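Local coordinates for N-acylethanolamine-hydrolyzing acid amidase beta-subunit (Caenorhabditis elegans, PDB 6DY3), which probably degrades bioactive fatty acid amides such as N-palmitoylethanolamine to ethanolamine and free fatty acids, as the beta subunit of a heterodimer produced by autocatalytic cleavage, at residues T57-V66 / M215-F226; I129-I137 / Y148-L159. All coordinates share one frame; numbering follows the deposited sequence.

Interaction 1 (T57-V66 / M215-F226); sequences TGQRPGEYSV and MVPGLPDSADYF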
# COMPACT_ATOMS: atom_id res chain seq x y z
N THR B 57 -1.59 1.24 -1.98
CA THR B 57 -3.03 1.30 -1.76
C THR B 57 -3.61 1.95 -3.01
O THR B 57 -3.39 3.14 -3.24
CB THR B 57 -3.39 2.11 -0.51
OG1 THR B 57 -2.64 1.63 0.61
CG2 THR B 57 -4.89 2.02 -0.22
N GLY B 58 -4.34 1.17 -3.82
CA GLY B 58 -4.76 1.65 -5.11
C GLY B 58 -6.03 1.00 -5.60
O GLY B 58 -6.56 0.07 -4.99
N GLN B 59 -6.50 1.49 -6.75
CA GLN B 59 -7.80 1.10 -7.27
C GLN B 59 -7.80 1.19 -8.79
O GLN B 59 -7.32 2.16 -9.37
CB GLN B 59 -8.91 2.00 -6.71
CG GLN B 59 -10.30 1.63 -7.19
CD GLN B 59 -11.34 2.65 -6.76
OE1 GLN B 59 -12.23 2.35 -5.97
NE2 GLN B 59 -11.24 3.87 -7.30
N ARG B 60 -8.35 0.16 -9.43
CA ARG B 60 -8.68 0.21 -10.84
C ARG B 60 -10.16 0.57 -10.94
O ARG B 60 -11.02 -0.31 -10.78
CB ARG B 60 -8.40 -1.13 -11.51
CG ARG B 60 -8.74 -1.20 -12.99
CD ARG B 60 -7.58 -0.75 -13.85
NE ARG B 60 -7.69 -1.23 -15.22
CZ ARG B 60 -6.80 -1.00 -16.18
NH1 ARG B 60 -5.71 -0.29 -15.92
NH2 ARG B 60 -6.99 -1.48 -17.40
N PRO B 61 -10.53 1.83 -11.19
CA PRO B 61 -11.92 2.25 -10.99
C PRO B 61 -12.90 1.36 -11.75
O PRO B 61 -12.70 1.03 -12.92
CB PRO B 61 -11.94 3.69 -11.50
CG PRO B 61 -10.71 3.82 -12.35
CD PRO B 61 -9.70 2.91 -11.75
N GLY B 62 -13.96 0.95 -11.05
CA GLY B 62 -14.97 0.10 -11.63
C GLY B 62 -14.65 -1.38 -11.64
O GLY B 62 -15.54 -2.18 -11.92
N GLU B 63 -13.41 -1.77 -11.33
CA GLU B 63 -12.99 -3.15 -11.50
C GLU B 63 -12.51 -3.77 -10.19
O GLU B 63 -13.06 -4.79 -9.76
CB GLU B 63 -11.91 -3.23 -12.58
CG GLU B 63 -12.38 -2.72 -13.94
CD GLU B 63 -13.45 -3.61 -14.59
OE1 GLU B 63 -13.70 -4.72 -14.07
OE2 GLU B 63 -14.03 -3.20 -15.62
N TYR B 64 -11.48 -3.22 -9.56
CA TYR B 64 -10.97 -3.79 -8.32
C TYR B 64 -10.12 -2.77 -7.59
O TYR B 64 -9.66 -1.78 -8.16
CB TYR B 64 -10.15 -5.06 -8.59
CG TYR B 64 -8.90 -4.80 -9.39
CD1 TYR B 64 -7.67 -4.61 -8.77
CD2 TYR B 64 -8.94 -4.76 -10.78
CE1 TYR B 64 -6.53 -4.38 -9.50
CE2 TYR B 64 -7.79 -4.53 -11.52
CZ TYR B 64 -6.59 -4.34 -10.87
OH TYR B 64 -5.45 -4.12 -11.60
N SER B 65 -9.89 -3.05 -6.31
CA SER B 65 -8.98 -2.27 -5.48
C SER B 65 -8.03 -3.22 -4.77
O SER B 65 -8.32 -4.41 -4.58
CB SER B 65 -9.75 -1.40 -4.47
OG SER B 65 -10.57 -2.18 -3.63
N VAL B 66 -6.87 -2.69 -4.39
CA VAL B 66 -5.81 -3.50 -3.80
C VAL B 66 -5.11 -2.71 -2.70
O VAL B 66 -4.99 -1.48 -2.78
CB VAL B 66 -4.80 -3.98 -4.86
CG1 VAL B 66 -4.17 -2.80 -5.56
CG2 VAL B 66 -3.73 -4.85 -4.22
N MET B 215 -12.42 2.24 -0.08
CA MET B 215 -12.50 2.08 -1.53
C MET B 215 -13.67 1.16 -1.84
O MET B 215 -13.80 0.09 -1.24
CB MET B 215 -11.21 1.52 -2.11
CG MET B 215 -10.04 2.49 -2.06
SD MET B 215 -8.52 1.75 -2.70
CE MET B 215 -8.17 0.52 -1.45
N VAL B 216 -14.52 1.59 -2.76
CA VAL B 216 -15.61 0.75 -3.27
C VAL B 216 -15.47 0.71 -4.78
O VAL B 216 -16.09 1.52 -5.48
CB VAL B 216 -16.98 1.30 -2.84
CG1 VAL B 216 -18.06 0.26 -3.11
CG2 VAL B 216 -16.97 1.72 -1.38
N PRO B 217 -14.67 -0.20 -5.34
CA PRO B 217 -14.46 -0.19 -6.79
C PRO B 217 -15.73 -0.42 -7.59
O PRO B 217 -15.80 0.01 -8.75
CB PRO B 217 -13.45 -1.32 -7.01
CG PRO B 217 -13.58 -2.20 -5.81
CD PRO B 217 -13.93 -1.29 -4.68
N GLY B 218 -16.75 -1.06 -7.01
CA GLY B 218 -17.97 -1.33 -7.74
C GLY B 218 -18.86 -0.12 -7.97
O GLY B 218 -19.81 -0.22 -8.76
N LEU B 219 -18.59 0.99 -7.30
CA LEU B 219 -19.43 2.17 -7.45
C LEU B 219 -19.35 2.70 -8.89
O LEU B 219 -18.30 2.60 -9.54
CB LEU B 219 -18.99 3.27 -6.49
CG LEU B 219 -19.37 3.12 -5.01
CD1 LEU B 219 -18.78 4.28 -4.23
CD2 LEU B 219 -20.88 3.05 -4.81
N PRO B 220 -20.43 3.27 -9.41
CA PRO B 220 -20.35 3.92 -10.73
C PRO B 220 -19.45 5.14 -10.74
O PRO B 220 -19.03 5.57 -11.82
CB PRO B 220 -21.81 4.29 -11.03
CG PRO B 220 -22.46 4.37 -9.69
CD PRO B 220 -21.79 3.33 -8.85
N ASP B 221 -19.14 5.71 -9.58
CA ASP B 221 -18.24 6.85 -9.46
C ASP B 221 -17.11 6.53 -8.48
O ASP B 221 -16.72 7.36 -7.66
CB ASP B 221 -19.00 8.09 -9.00
CG ASP B 221 -19.73 7.88 -7.68
OD1 ASP B 221 -20.23 6.76 -7.44
OD2 ASP B 221 -19.77 8.83 -6.87
N SER B 222 -16.57 5.31 -8.57
CA SER B 222 -15.58 4.85 -7.60
C SER B 222 -14.38 5.78 -7.56
O SER B 222 -13.82 6.04 -6.48
CB SER B 222 -15.14 3.42 -7.93
OG SER B 222 -14.55 3.35 -9.21
N ALA B 223 -13.97 6.31 -8.71
CA ALA B 223 -12.84 7.23 -8.73
C ALA B 223 -13.16 8.50 -7.97
O ALA B 223 -12.33 8.99 -7.19
CB ALA B 223 -12.45 7.56 -10.18
N ASP B 224 -14.37 9.04 -8.15
CA ASP B 224 -14.75 10.25 -7.42
C ASP B 224 -14.80 10.00 -5.92
O ASP B 224 -14.39 10.85 -5.13
CB ASP B 224 -16.11 10.76 -7.92
CG ASP B 224 -16.05 11.26 -9.36
OD1 ASP B 224 -14.94 11.31 -9.93
OD2 ASP B 224 -17.12 11.60 -9.92
N TYR B 225 -15.30 8.83 -5.52
CA TYR B 225 -15.36 8.49 -4.10
C TYR B 225 -13.96 8.38 -3.49
O TYR B 225 -13.67 9.00 -2.47
CB TYR B 225 -16.13 7.19 -3.91
CG TYR B 225 -16.17 6.74 -2.48
CD1 TYR B 225 -17.08 7.30 -1.58
CD2 TYR B 225 -15.28 5.78 -2.01
CE1 TYR B 225 -17.11 6.90 -0.27
CE2 TYR B 225 -15.31 5.37 -0.69
CZ TYR B 225 -16.23 5.94 0.18
OH TYR B 225 -16.25 5.54 1.50
N PHE B 226 -13.10 7.58 -4.12
CA PHE B 226 -11.75 7.37 -3.59
C PHE B 226 -10.98 8.67 -3.46
O PHE B 226 -10.12 8.80 -2.58
CB PHE B 226 -11.00 6.39 -4.51
CG PHE B 226 -9.64 6.01 -4.01
CD1 PHE B 226 -8.64 5.67 -4.92
CD2 PHE B 226 -9.35 5.96 -2.65
CE1 PHE B 226 -7.38 5.30 -4.48
CE2 PHE B 226 -8.09 5.60 -2.21
CZ PHE B 226 -7.10 5.27 -3.12
O HOH W 1 -13.66 3.66 -4.39

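Interaction 2 (I129-I137 / Y148-L159); sequences IKKNEGVVI and YPLNVDANQWFL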
# COMPACT_ATOMS: atom_id res chain seq x y z
N ILE B 129 -16.08 -6.73 -7.62
CA ILE B 129 -17.41 -6.18 -7.85
C ILE B 129 -18.45 -7.30 -7.86
O ILE B 129 -19.60 -7.09 -7.47
CB ILE B 129 -17.44 -5.39 -9.17
CG1 ILE B 129 -17.09 -6.30 -10.34
CG2 ILE B 129 -16.48 -4.20 -9.08
CD1 ILE B 129 -16.98 -5.59 -11.69
N LYS B 130 -18.05 -8.50 -8.29
CA LYS B 130 -18.97 -9.62 -8.35
C LYS B 130 -19.00 -10.36 -7.01
O LYS B 130 -18.36 -9.95 -6.04
CB LYS B 130 -18.59 -10.55 -9.50
CG LYS B 130 -18.84 -9.96 -10.87
CD LYS B 130 -18.03 -10.64 -11.97
CE LYS B 130 -18.21 -12.15 -11.97
NZ LYS B 130 -17.35 -12.80 -12.99
N LYS B 131 -19.74 -11.46 -6.96
CA LYS B 131 -19.94 -12.18 -5.71
C LYS B 131 -18.64 -12.82 -5.24
O LYS B 131 -17.88 -13.39 -6.03
CB LYS B 131 -21.02 -13.24 -5.88
CG LYS B 131 -21.26 -14.10 -4.65
CD LYS B 131 -22.25 -15.21 -4.97
CE LYS B 131 -22.50 -16.09 -3.76
NZ LYS B 131 -23.26 -17.31 -4.14
N ASN B 132 -18.40 -12.73 -3.93
CA ASN B 132 -17.25 -13.34 -3.27
C ASN B 132 -15.93 -12.84 -3.85
O ASN B 132 -14.89 -13.47 -3.64
CB ASN B 132 -17.31 -14.87 -3.35
CG ASN B 132 -18.27 -15.47 -2.32
OD1 ASN B 132 -18.43 -14.95 -1.22
ND2 ASN B 132 -18.91 -16.57 -2.69
N GLU B 133 -15.96 -11.72 -4.57
CA GLU B 133 -14.74 -11.15 -5.13
C GLU B 133 -14.05 -10.31 -4.05
O GLU B 133 -14.04 -9.07 -4.07
CB GLU B 133 -15.04 -10.34 -6.38
CG GLU B 133 -15.30 -11.20 -7.60
CD GLU B 133 -15.18 -10.44 -8.92
OE1 GLU B 133 -15.29 -9.20 -8.90
OE2 GLU B 133 -15.01 -11.10 -9.97
N GLY B 134 -13.51 -11.02 -3.06
CA GLY B 134 -12.69 -10.43 -2.02
C GLY B 134 -11.76 -11.49 -1.48
O GLY B 134 -12.21 -12.55 -1.04
N VAL B 135 -10.45 -11.24 -1.51
CA VAL B 135 -9.47 -12.26 -1.18
C VAL B 135 -8.30 -11.64 -0.43
O VAL B 135 -7.91 -10.49 -0.67
CB VAL B 135 -8.96 -12.98 -2.45
CG1 VAL B 135 -8.19 -12.02 -3.36
CG2 VAL B 135 -8.09 -14.17 -2.07
N VAL B 136 -7.73 -12.42 0.48
CA VAL B 136 -6.43 -12.13 1.08
C VAL B 136 -5.43 -13.07 0.42
O VAL B 136 -5.61 -14.29 0.46
CB VAL B 136 -6.45 -12.31 2.60
CG1 VAL B 136 -5.04 -12.23 3.16
CG2 VAL B 136 -7.32 -11.25 3.25
N ILE B 137 -4.41 -12.50 -0.20
CA ILE B 137 -3.34 -13.28 -0.82
C ILE B 137 -2.14 -13.25 0.12
O ILE B 137 -1.60 -12.18 0.43
CB ILE B 137 -2.97 -12.73 -2.20
CG1 ILE B 137 -4.19 -12.79 -3.13
CG2 ILE B 137 -1.78 -13.51 -2.79
CD1 ILE B 137 -3.98 -12.10 -4.47
N TYR B 148 -7.31 -16.79 0.26
CA TYR B 148 -8.42 -17.01 1.18
C TYR B 148 -9.55 -16.08 0.75
O TYR B 148 -9.55 -14.89 1.11
CB TYR B 148 -8.01 -16.74 2.63
CG TYR B 148 -6.79 -17.52 3.05
CD1 TYR B 148 -5.51 -16.99 2.90
CD2 TYR B 148 -6.91 -18.79 3.61
CE1 TYR B 148 -4.39 -17.71 3.29
CE2 TYR B 148 -5.79 -19.51 4.00
CZ TYR B 148 -4.53 -18.97 3.84
OH TYR B 148 -3.42 -19.68 4.23
N PRO B 149 -10.53 -16.58 -0.00
CA PRO B 149 -11.56 -15.70 -0.55
C PRO B 149 -12.77 -15.56 0.36
O PRO B 149 -12.91 -16.23 1.38
CB PRO B 149 -11.95 -16.41 -1.86
CG PRO B 149 -11.59 -17.86 -1.63
CD PRO B 149 -10.77 -17.98 -0.38
N LEU B 150 -13.66 -14.64 -0.03
CA LEU B 150 -14.94 -14.49 0.65
C LEU B 150 -15.84 -15.69 0.39
O LEU B 150 -15.79 -16.31 -0.68
CB LEU B 150 -15.63 -13.21 0.18
CG LEU B 150 -15.11 -11.86 0.69
CD1 LEU B 150 -15.78 -10.72 -0.05
CD2 LEU B 150 -15.35 -11.73 2.18
N ASN B 151 -16.66 -16.02 1.39
CA ASN B 151 -17.62 -17.12 1.29
C ASN B 151 -18.91 -16.64 1.97
O ASN B 151 -19.24 -17.03 3.09
CB ASN B 151 -17.08 -18.39 1.93
CG ASN B 151 -17.83 -19.63 1.48
OD1 ASN B 151 -18.96 -19.55 0.98
ND2 ASN B 151 -17.21 -20.79 1.65
N VAL B 152 -19.66 -15.78 1.27
CA VAL B 152 -20.84 -15.16 1.87
C VAL B 152 -21.89 -16.20 2.22
O VAL B 152 -22.61 -16.06 3.21
CB VAL B 152 -21.42 -14.07 0.94
CG1 VAL B 152 -20.45 -12.89 0.82
CG2 VAL B 152 -21.75 -14.65 -0.43
N ASP B 153 -21.99 -17.27 1.43
CA ASP B 153 -22.97 -18.30 1.72
C ASP B 153 -22.61 -19.11 2.96
O ASP B 153 -23.50 -19.69 3.59
CB ASP B 153 -23.14 -19.22 0.51
CG ASP B 153 -23.78 -18.51 -0.68
OD1 ASP B 153 -24.45 -17.47 -0.48
OD2 ASP B 153 -23.63 -19.01 -1.81
N ALA B 154 -21.33 -19.15 3.32
CA ALA B 154 -20.88 -19.74 4.58
C ALA B 154 -20.83 -18.73 5.71
O ALA B 154 -20.20 -18.99 6.74
CB ALA B 154 -19.52 -20.40 4.39
N ASN B 155 -21.47 -17.57 5.54
CA ASN B 155 -21.46 -16.50 6.53
C ASN B 155 -20.06 -15.94 6.76
O ASN B 155 -19.73 -15.47 7.85
CB ASN B 155 -22.06 -16.98 7.86
CG ASN B 155 -22.54 -15.83 8.73
OD1 ASN B 155 -23.09 -14.85 8.23
ND2 ASN B 155 -22.33 -15.94 10.03
N GLN B 156 -19.23 -15.97 5.72
CA GLN B 156 -17.88 -15.39 5.75
C GLN B 156 -17.89 -14.18 4.82
O GLN B 156 -17.39 -14.23 3.69
CB GLN B 156 -16.84 -16.42 5.34
CG GLN B 156 -16.82 -17.66 6.24
CD GLN B 156 -15.80 -18.70 5.79
OE1 GLN B 156 -15.34 -18.69 4.65
NE2 GLN B 156 -15.43 -19.60 6.70
N TRP B 157 -18.46 -13.08 5.31
CA TRP B 157 -18.70 -11.90 4.49
C TRP B 157 -17.63 -10.83 4.63
O TRP B 157 -17.72 -9.81 3.96
CB TRP B 157 -20.07 -11.30 4.82
CG TRP B 157 -20.28 -10.93 6.26
CD1 TRP B 157 -20.63 -11.77 7.28
CD2 TRP B 157 -20.15 -9.63 6.85
NE1 TRP B 157 -20.73 -11.08 8.46
CE2 TRP B 157 -20.44 -9.76 8.22
CE3 TRP B 157 -19.83 -8.37 6.34
CZ2 TRP B 157 -20.41 -8.67 9.10
CZ3 TRP B 157 -19.79 -7.29 7.22
CH2 TRP B 157 -20.09 -7.45 8.58
N PHE B 158 -16.63 -11.03 5.49
CA PHE B 158 -15.54 -10.07 5.63
C PHE B 158 -14.21 -10.79 5.80
O PHE B 158 -14.14 -11.95 6.20
CB PHE B 158 -15.77 -9.11 6.81
CG PHE B 158 -15.87 -9.78 8.15
CD1 PHE B 158 -14.73 -10.11 8.86
CD2 PHE B 158 -17.10 -10.06 8.71
CE1 PHE B 158 -14.82 -10.73 10.09
CE2 PHE B 158 -17.19 -10.67 9.95
CZ PHE B 158 -16.05 -11.01 10.63
N LEU B 159 -13.14 -10.06 5.48
CA LEU B 159 -11.77 -10.52 5.65
C LEU B 159 -10.96 -9.41 6.31
O LEU B 159 -11.09 -8.24 5.92
CB LEU B 159 -11.12 -10.90 4.32
CG LEU B 159 -11.68 -12.14 3.61
CD1 LEU B 159 -11.24 -12.16 2.17
CD2 LEU B 159 -11.24 -13.39 4.33

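Interaction 1 (T57-V66 / M215-F226)
Met-215, Pro-217 and Phe-226 pack against the hairpin of strands 57-60 and 64-70. Met-215 carries the apolar part: its chain bends at the last torsion (chi3 -68°), which brings CE to 3.8 Å from Thr-57 CG2, while SD lies 3.8 Å from Ser-65 CB. Its CG also rests on one face of the Phe-226 ring, toward the rim. The ring of Pro-217 presses on the 64-65 backbone, with CB 3.7 Å from Tyr-64 C.

Polar contacts converge on Gln-59. With CG anti to the backbone N (chi1 -178°) and an extended chain, its amide reaches the first turn of helix 222-226, where NE2 gives a nearly straight but weak hydrogen bond to Ser-222 O (3.5 Å, 171°). A modelled water bonds to Val-216 N and Ser-222 O and lies close to Gln-59 OE1, at a doubtfully short distance. At the turn, Gly-62 CA makes a CA-H...O contact with Pro-217 O.

The hairpin, with a classic beta bulge at Glu-63 and Tyr-64 opposite Arg-60, belongs to the seven-stranded sheet. Met-215 ends strand 209-215 of the five-stranded sheet, and helices 92-102 and 106-113 pack on Tyr-64 and Val-66.

Interaction 2 (I129-I137 / Y148-L159)
Val-136 and Tyr-148 form the hydrogen-bonded antiparallel pair of a beta hairpin, strands 134-139 and 145-149, at one margin of the seven-stranded sheet. Two backbone bonds define the pair: Val-136 N to Tyr-148 O (3.1 Å) and Tyr-148 N to Val-136 O (3.0 Å). Val-135 and Pro-149 make the neighbouring non-hydrogen-bonded pair, and beyond it Leu-150 N donates to Gly-134 O at 2.7 Å. The isobutyl group of Leu-150 lies against Gly-134, its CD1 3.7 Å from Gly-134 CA. Leu-159, from the other sheet, packs on the same strand: its CD1 approaches Gly-134 O, and its CB lies 4.0 Å from Val-136 CG2, the two side chains running antiparallel alongside one another.

Past the strand end, side chains take over. Asn-132 sits in the type II turn from Lys-130 to Glu-133, and its OD1 accepts from Val-152 N on a lone pair in the carbonyl plane (2.9 Å, 162°). Both gamma methyls of Val-152 flank that same oxygen. At the surface, Lys-131 runs out fully extended, with CG anti to the backbone N (chi1 178°), and its CE passes Val-152 CG2.

In the next shell, Gln-7 of strand 2-7 bonds through OE1 to Asn-132 N and also touches Leu-150 and Val-152. Glu-133 OE1 ties down the start of the turn by accepting from both Ile-129 N and Lys-130 N. In the outer salt bridge, Lys-131 NZ meets Asp-153 OD2 at 2.9 Å, on its syn side and 33° out of the carboxylate plane.

Overall arrangement
Interactions 1 and 2 both use the seven-stranded sheet and bring it against the five-stranded one, consistent with the layered sheets of the Ntn-hydrolase fold. Interaction 1 is the more buried: none of its touching residues is exposed, and apolar packing predominates, with the Gln-59 amide making a weak bond to the helix. Thr-57 also links it to Arg-17, a position probably important for activity, through a weak hydrogen bond. Interaction 2 is partly buried, relying on backbone bonds between strands and ending in a surface salt bridge. The centres lie about 17 Å apart, but the contacts meet at Ile-129, whose CG2 packs 3.5 Å from Gly-218 CA and also against Gly-62 and Glu-63.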